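Local coordinates for protein putative glucoamylase (Bacteroides uniformis, PDB 4GL3) that probably hydrolyses glycosidic bonds as a glucoamylase-like member of the six-hairpin glycosidase clan, although its substrate remains unproven, at residues Ala305-Lys310 and Ser375-Asp380; Pro114-Asp119 and Trp184-Gln189. All blocks are in the same frame, centred on the assembly; numbering follows the deposited sequence.

Overall arrangement
Contact 1 (305-310 with 375-380) sits in the interior, and contact 2 (114-119 with 184-189) lies at the surface; their centres are 22 Å apart and their nearest atoms about 8 Å, so they do not meet. They share no element: contact 1 joins strand 305-306 and the loop after it to the start of helix 378-393, whereas contact 2 joins two irregular loops, one following strand 112-113 and the other strand 177-178. The chemistry follows the setting. In contact 1 a hydroxyl-carboxylate hydrogen bond and a bridging water link the segments, while contact 2 has no hydrogen bond across it and rests on van der Waals packing around selenomethionine Met-186.

Contact 1: residues Ala305-Lys310 and Ser375-Asp380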
loop_
_atom_site.group_PDB
_atom_site.type_symbol
_atom_site.label_atom_id
_atom_site.label_comp_id
_atom_site.label_asym_id
_atom_site.label_seq_id
_atom_site.Cartn_x
_atom_site.Cartn_y
_atom_site.Cartn_z
ATOM N N ALA A 305 -1.938 9.664 6.612
ATOM C CA ALA A 305 -3.069 10.191 5.837
ATOM C C ALA A 305 -4.344 9.398 6.106
ATOM O O ALA A 305 -4.344 8.152 6.042
ATOM C CB ALA A 305 -2.766 10.204 4.313
ATOM N N SER A 306 -5.430 10.118 6.346
ATOM C CA SER A 306 -6.716 9.481 6.571
ATOM C C SER A 306 -7.836 10.509 6.654
ATOM O O SER A 306 -7.577 11.716 6.657
ATOM C CB SER A 306 -6.642 8.713 7.900
ATOM O OG SER A 306 -6.593 9.587 9.006
ATOM N N ASP A 307 -9.072 10.024 6.836
ATOM C CA ASP A 307 -10.170 10.885 7.240
ATOM C C ASP A 307 -9.848 11.538 8.594
ATOM O O ASP A 307 -8.978 11.070 9.360
ATOM C CB ASP A 307 -11.490 10.099 7.322
ATOM C CG ASP A 307 -12.108 9.792 5.953
ATOM O OD1 ASP A 307 -11.599 10.252 4.898
ATOM O OD2 ASP A 307 -13.145 9.090 5.943
ATOM N N GLY A 308 -10.554 12.632 8.868
ATOM C CA GLY A 308 -10.351 13.420 10.051
ATOM C C GLY A 308 -11.603 14.183 10.411
ATOM O O GLY A 308 -12.475 14.378 9.578
ATOM N N ASP A 309 -11.683 14.627 11.650
ATOM C CA ASP A 309 -12.840 15.382 12.099
ATOM C C ASP A 309 -13.066 16.680 11.303
ATOM O O ASP A 309 -14.188 17.125 11.204
ATOM C CB ASP A 309 -12.775 15.668 13.595
ATOM C CG ASP A 309 -11.471 16.371 14.020
ATOM O OD1 ASP A 309 -10.370 15.818 13.796
ATOM O OD2 ASP A 309 -11.560 17.459 14.612
ATOM N N LYS A 310 -12.026 17.253 10.715
ATOM C CA LYS A 310 -12.162 18.456 9.901
ATOM C C LYS A 310 -12.011 18.146 8.413
ATOM O O LYS A 310 -11.974 19.044 7.591
ATOM C CB LYS A 310 -11.070 19.461 10.290
ATOM C CG LYS A 310 -11.053 19.899 11.761
ATOM C CD LYS A 310 -12.327 20.638 12.162
ATOM C CE LYS A 310 -12.014 21.801 13.105
ATOM N NZ LYS A 310 -13.114 22.063 14.071
ATOM N N SER A 375 -16.038 5.821 8.623
ATOM C CA SER A 375 -15.672 5.233 7.376
ATOM C C SER A 375 -14.618 4.136 7.531
ATOM O O SER A 375 -13.918 4.026 8.541
ATOM C CB SER A 375 -15.048 6.331 6.492
ATOM O OG SER A 375 -14.033 6.959 7.244
ATOM N N TYR A 376 -14.524 3.359 6.478
ATOM C CA TYR A 376 -13.389 2.494 6.163
ATOM C C TYR A 376 -12.904 2.824 4.745
ATOM O O TYR A 376 -13.728 3.052 3.838
ATOM C CB TYR A 376 -13.833 1.031 6.154
ATOM C CG TYR A 376 -14.487 0.572 7.399
ATOM C CD1 TYR A 376 -15.836 0.726 7.592
ATOM C CD2 TYR A 376 -13.724 -0.002 8.424
ATOM C CE1 TYR A 376 -16.440 0.283 8.772
ATOM C CE2 TYR A 376 -14.302 -0.420 9.594
ATOM C CZ TYR A 376 -15.655 -0.277 9.768
ATOM O OH TYR A 376 -16.220 -0.707 10.957
ATOM N N LEU A 377 -11.594 2.826 4.552
ATOM C CA LEU A 377 -10.961 3.099 3.259
ATOM C C LEU A 377 -10.133 1.899 2.819
ATOM O O LEU A 377 -9.363 1.341 3.613
ATOM C CB LEU A 377 -10.048 4.324 3.368
ATOM C CG LEU A 377 -10.658 5.718 3.236
ATOM C CD1 LEU A 377 -11.794 5.937 4.216
ATOM C CD2 LEU A 377 -9.551 6.792 3.430
ATOM N N ALA A 378 -10.250 1.526 1.542
ATOM C CA ALA A 378 -9.416 0.442 0.983
ATOM C C ALA A 378 -7.944 0.613 1.302
ATOM O O ALA A 378 -7.251 -0.362 1.631
ATOM C CB ALA A 378 -9.563 0.336 -0.543
ATOM N N ILE A 379 -7.421 1.814 1.091
ATOM C CA ILE A 379 -5.961 1.988 1.181
ATOM C C ILE A 379 -5.444 1.972 2.637
ATOM O O ILE A 379 -4.274 1.817 2.844
ATOM C CB ILE A 379 -5.443 3.255 0.424
ATOM C CG1 ILE A 379 -6.043 4.532 1.024
ATOM C CG2 ILE A 379 -5.685 3.113 -1.111
ATOM C CD1 ILE A 379 -5.706 5.850 0.284
ATOM N N ASP A 380 -6.323 2.135 3.615
ATOM C CA ASP A 380 -5.975 2.000 5.047
ATOM C C ASP A 380 -6.222 0.551 5.570
ATOM O O ASP A 380 -5.430 0.025 6.364
ATOM C CB ASP A 380 -6.758 3.042 5.844
ATOM C CG ASP A 380 -6.329 4.532 5.490
ATOM O OD1 ASP A 380 -5.225 4.751 4.957
ATOM O OD2 ASP A 380 -7.080 5.491 5.814
HETATM O O HOH W 1 -5.557 7.340 3.463
#
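Ala-305 and Asp-380 are joined by a bound water, which donates to Ala-305 O at 3.0 Å and to Asp-380 OD1, also at 3.0 Å, so a backbone carbonyl and a buried carboxylate are both acceptors for one molecule. Ala-305 O and Asp-380 OD1 themselves are 3.7 Å apart and not bonded to each other. At Ser-306 the touch is a van der Waals one, methylene CB lying 3.9 Å from the carboxylate oxygen OD2 of Asp-380. The hydroxyl of Ser-306 is engaged within its own segment, OG donating to Asp-307 O at 2.8 Å, and also with Thr-325 OG1. Asp-307 then supplies the direct bond of the contact. Its OD2 accepts from Ser-375 OG at 2.6 Å, with the donor on the anti side and 26° out of the carboxylate plane. The serine reaches it with OG held between its backbone N and carbonyl carbon (chi1 52°). The same OD2 forms a salt bridge with Arg-44, and Leu-377 CD1 lies 3.8 Å from it, so that a methyl flanks a charged oxygen. An alanine in place of Asp-307 would probably leave the Ser-375 hydroxyl and the Arg-44 guanidinium without this shared acceptor. A bound Tris molecule, probably from the crystallisation liquor, lies about 4 Å from the Ala-305 side chain. The clan suggests an (alpha/alpha)6 barrel, in which this would be a junction between a loop and the N-terminus of helix 378-393, with Leu-377 as N-cap residue.

Contact 2: residues Pro114-Asp119 and Trp184-Gln189; sequences PFSRKD and WAMNHQ
Met-186, present as selenomethionine, lays its side chain against Lys-118 and Asp-119, and does so from a type I beta turn running from Trp-184 to Asn-187. The chain facing it is also turned back: Asp-119 N donates to Ser-116 O at 3.1 Å, and Phe-115 N to Asp-119 O, which makes 114-119 a compact loop. Met-186 is folded, not stretched: the bend at chi2 (-58°) puts SE, and that at chi3 (-77°) CE, against the other loop. CG and SE meet Lys-118, and CE meets Asp-119. CG lies 3.7 Å from Lys-118 O, the closest approach between the segments. Beyond it SE sits 4.0 Å from Lys-118 CB. Ser-116 is at the margin, OG being 4.4 Å from SE. Lys-118 runs differently: its side chain is extended beyond CG, and its methylene part passes alongside the turn, with CD 4.0 Å from Ala-185 CB. Thus the lysine contributes hydrocarbon and not charge to this meeting. Asp-119 is likewise used at its CB, while CG stands anti to the backbone N (chi1 -176°); its side chain lies about 3 Å from a bound glycerol, probably from the crystallisation liquor. Strand 177-178 backs the pair, for His-177 is touched by both Asp-119 and Met-186. No hydrogen bond crosses between the segments, and the 194 Å² they bury, summed over both, comes from these van der Waals touches. The last of them is methyl against methylene: Met-186 CE rests 4.0 Å from Asp-119 CB.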
loop_
_atom_site.group_PDB
_atom_site.type_symbol
_atom_site.label_atom_id
_atom_site.label_comp_id
_atom_site.label_asym_id
_atom_site.label_seq_id
_atom_site.Cartn_x
_atom_site.Cartn_y
_atom_site.Cartn_z
ATOM N N PRO A 114 -12.600 10.265 -13.384
ATOM C CA PRO A 114 -11.516 11.198 -13.056
ATOM C C PRO A 114 -11.370 11.449 -11.586
ATOM O O PRO A 114 -12.376 11.538 -10.863
ATOM C CB PRO A 114 -11.938 12.495 -13.756
ATOM C CG PRO A 114 -12.897 12.085 -14.827
ATOM C CD PRO A 114 -13.601 10.859 -14.287
ATOM N N PHE A 115 -10.114 11.522 -11.139
ATOM C CA PHE A 115 -9.802 11.837 -9.763
ATOM C C PHE A 115 -9.818 13.375 -9.547
ATOM O O PHE A 115 -10.177 13.833 -8.480
ATOM C CB PHE A 115 -8.471 11.223 -9.366
ATOM C CG PHE A 115 -8.191 11.296 -7.889
ATOM C CD1 PHE A 115 -8.893 10.487 -6.992
ATOM C CD2 PHE A 115 -7.252 12.185 -7.385
ATOM C CE1 PHE A 115 -8.656 10.550 -5.620
ATOM C CE2 PHE A 115 -6.999 12.226 -6.009
ATOM C CZ PHE A 115 -7.717 11.425 -5.132
ATOM N N SER A 116 -9.429 14.140 -10.566
ATOM C CA SER A 116 -9.568 15.586 -10.589
ATOM C C SER A 116 -9.696 16.018 -12.057
ATOM O O SER A 116 -9.644 15.197 -12.973
ATOM C CB SER A 116 -8.359 16.240 -9.918
ATOM O OG SER A 116 -7.206 16.017 -10.703
ATOM N N ARG A 117 -9.877 17.298 -12.275
ATOM C CA ARG A 117 -10.154 17.823 -13.607
ATOM C C ARG A 117 -9.201 17.360 -14.702
ATOM O O ARG A 117 -9.656 16.966 -15.764
ATOM C CB ARG A 117 -10.249 19.327 -13.552
ATOM C CG ARG A 117 -10.700 19.988 -14.865
ATOM C CD ARG A 117 -11.149 21.408 -14.615
ATOM N NE ARG A 117 -11.591 22.077 -15.851
ATOM C CZ ARG A 117 -10.945 23.031 -16.502
ATOM N NH1 ARG A 117 -9.789 23.521 -16.048
ATOM N NH2 ARG A 117 -11.488 23.558 -17.588
ATOM N N LYS A 118 -7.896 17.424 -14.453
ATOM C CA LYS A 118 -6.901 17.036 -15.429
ATOM C C LYS A 118 -6.317 15.628 -15.176
ATOM O O LYS A 118 -5.454 15.181 -15.921
ATOM C CB LYS A 118 -5.798 18.066 -15.439
ATOM C CG LYS A 118 -6.239 19.478 -15.845
ATOM C CD LYS A 118 -5.073 20.310 -16.328
ATOM C CE LYS A 118 -5.515 21.723 -16.716
ATOM N NZ LYS A 118 -4.387 22.601 -17.122
ATOM N N ASP A 119 -6.769 14.949 -14.102
ATOM C CA ASP A 119 -6.315 13.573 -13.748
ATOM C C ASP A 119 -7.400 12.579 -14.145
ATOM O O ASP A 119 -8.178 12.084 -13.312
ATOM C CB ASP A 119 -6.021 13.486 -12.247
ATOM C CG ASP A 119 -5.450 12.131 -11.798
ATOM O OD1 ASP A 119 -5.224 11.204 -12.631
ATOM O OD2 ASP A 119 -5.185 12.057 -10.563
ATOM N N TRP A 184 0.594 15.679 -20.619
ATOM C CA TRP A 184 1.476 15.734 -19.443
ATOM C C TRP A 184 1.189 16.887 -18.508
ATOM O O TRP A 184 2.053 17.262 -17.674
ATOM C CB TRP A 184 2.956 15.811 -19.924
ATOM C CG TRP A 184 3.322 14.639 -20.826
ATOM C CD1 TRP A 184 3.465 14.666 -22.190
ATOM C CD2 TRP A 184 3.560 13.301 -20.432
ATOM N NE1 TRP A 184 3.753 13.404 -22.664
ATOM C CE2 TRP A 184 3.819 12.550 -21.608
ATOM C CE3 TRP A 184 3.538 12.640 -19.206
ATOM C CZ2 TRP A 184 4.102 11.196 -21.587
ATOM C CZ3 TRP A 184 3.829 11.301 -19.175
ATOM C CH2 TRP A 184 4.083 10.580 -20.367
ATOM N N ALA A 185 0.002 17.485 -18.588
ATOM C CA ALA A 185 -0.291 18.704 -17.814
ATOM C C ALA A 185 -0.205 18.503 -16.269
ATOM O O ALA A 185 0.059 19.443 -15.570
ATOM C CB ALA A 185 -1.654 19.281 -18.173
HETATM N N MSE A 186 -0.447 17.322 -15.744
HETATM C CA MSE A 186 -0.353 17.082 -14.287
HETATM C C MSE A 186 1.119 17.322 -13.869
HETATM O O MSE A 186 1.401 17.814 -12.777
HETATM C CB MSE A 186 -0.843 15.666 -13.888
HETATM C CG MSE A 186 -2.395 15.419 -13.881
HETATM SE SE MSE A 186 -3.361 16.626 -12.682
HETATM C CE MSE A 186 -2.830 15.621 -11.002
ATOM N N ASN A 187 2.042 16.971 -14.743
ATOM C CA ASN A 187 3.449 17.362 -14.587
ATOM C C ASN A 187 3.985 17.086 -13.157
ATOM O O ASN A 187 4.627 17.951 -12.566
ATOM C CB ASN A 187 3.638 18.860 -14.947
ATOM C CG ASN A 187 5.096 19.228 -15.074
ATOM O OD1 ASN A 187 5.900 18.379 -15.431
ATOM N ND2 ASN A 187 5.450 20.448 -14.753
ATOM N N HIS A 188 3.780 15.856 -12.654
ATOM C CA HIS A 188 4.137 15.507 -11.264
ATOM C C HIS A 188 5.276 14.459 -11.324
ATOM O O HIS A 188 5.039 13.293 -11.578
ATOM C CB HIS A 188 2.880 14.987 -10.575
ATOM C CG HIS A 188 2.983 14.819 -9.094
ATOM N ND1 HIS A 188 4.153 14.500 -8.447
ATOM C CD2 HIS A 188 2.027 14.841 -8.137
ATOM C CE1 HIS A 188 3.926 14.385 -7.153
ATOM N NE2 HIS A 188 2.643 14.585 -6.939
ATOM N N GLN A 189 6.517 14.906 -11.144
ATOM C CA GLN A 189 7.659 13.998 -11.105
ATOM C C GLN A 189 7.602 13.139 -9.830
ATOM O O GLN A 189 7.251 13.643 -8.749
ATOM C CB GLN A 189 8.939 14.803 -11.118
ATOM C CG GLN A 189 9.255 15.552 -12.399
ATOM C CD GLN A 189 10.561 16.363 -12.291
ATOM O OE1 GLN A 189 11.453 16.019 -11.538
ATOM N NE2 GLN A 189 10.637 17.458 -13.003
#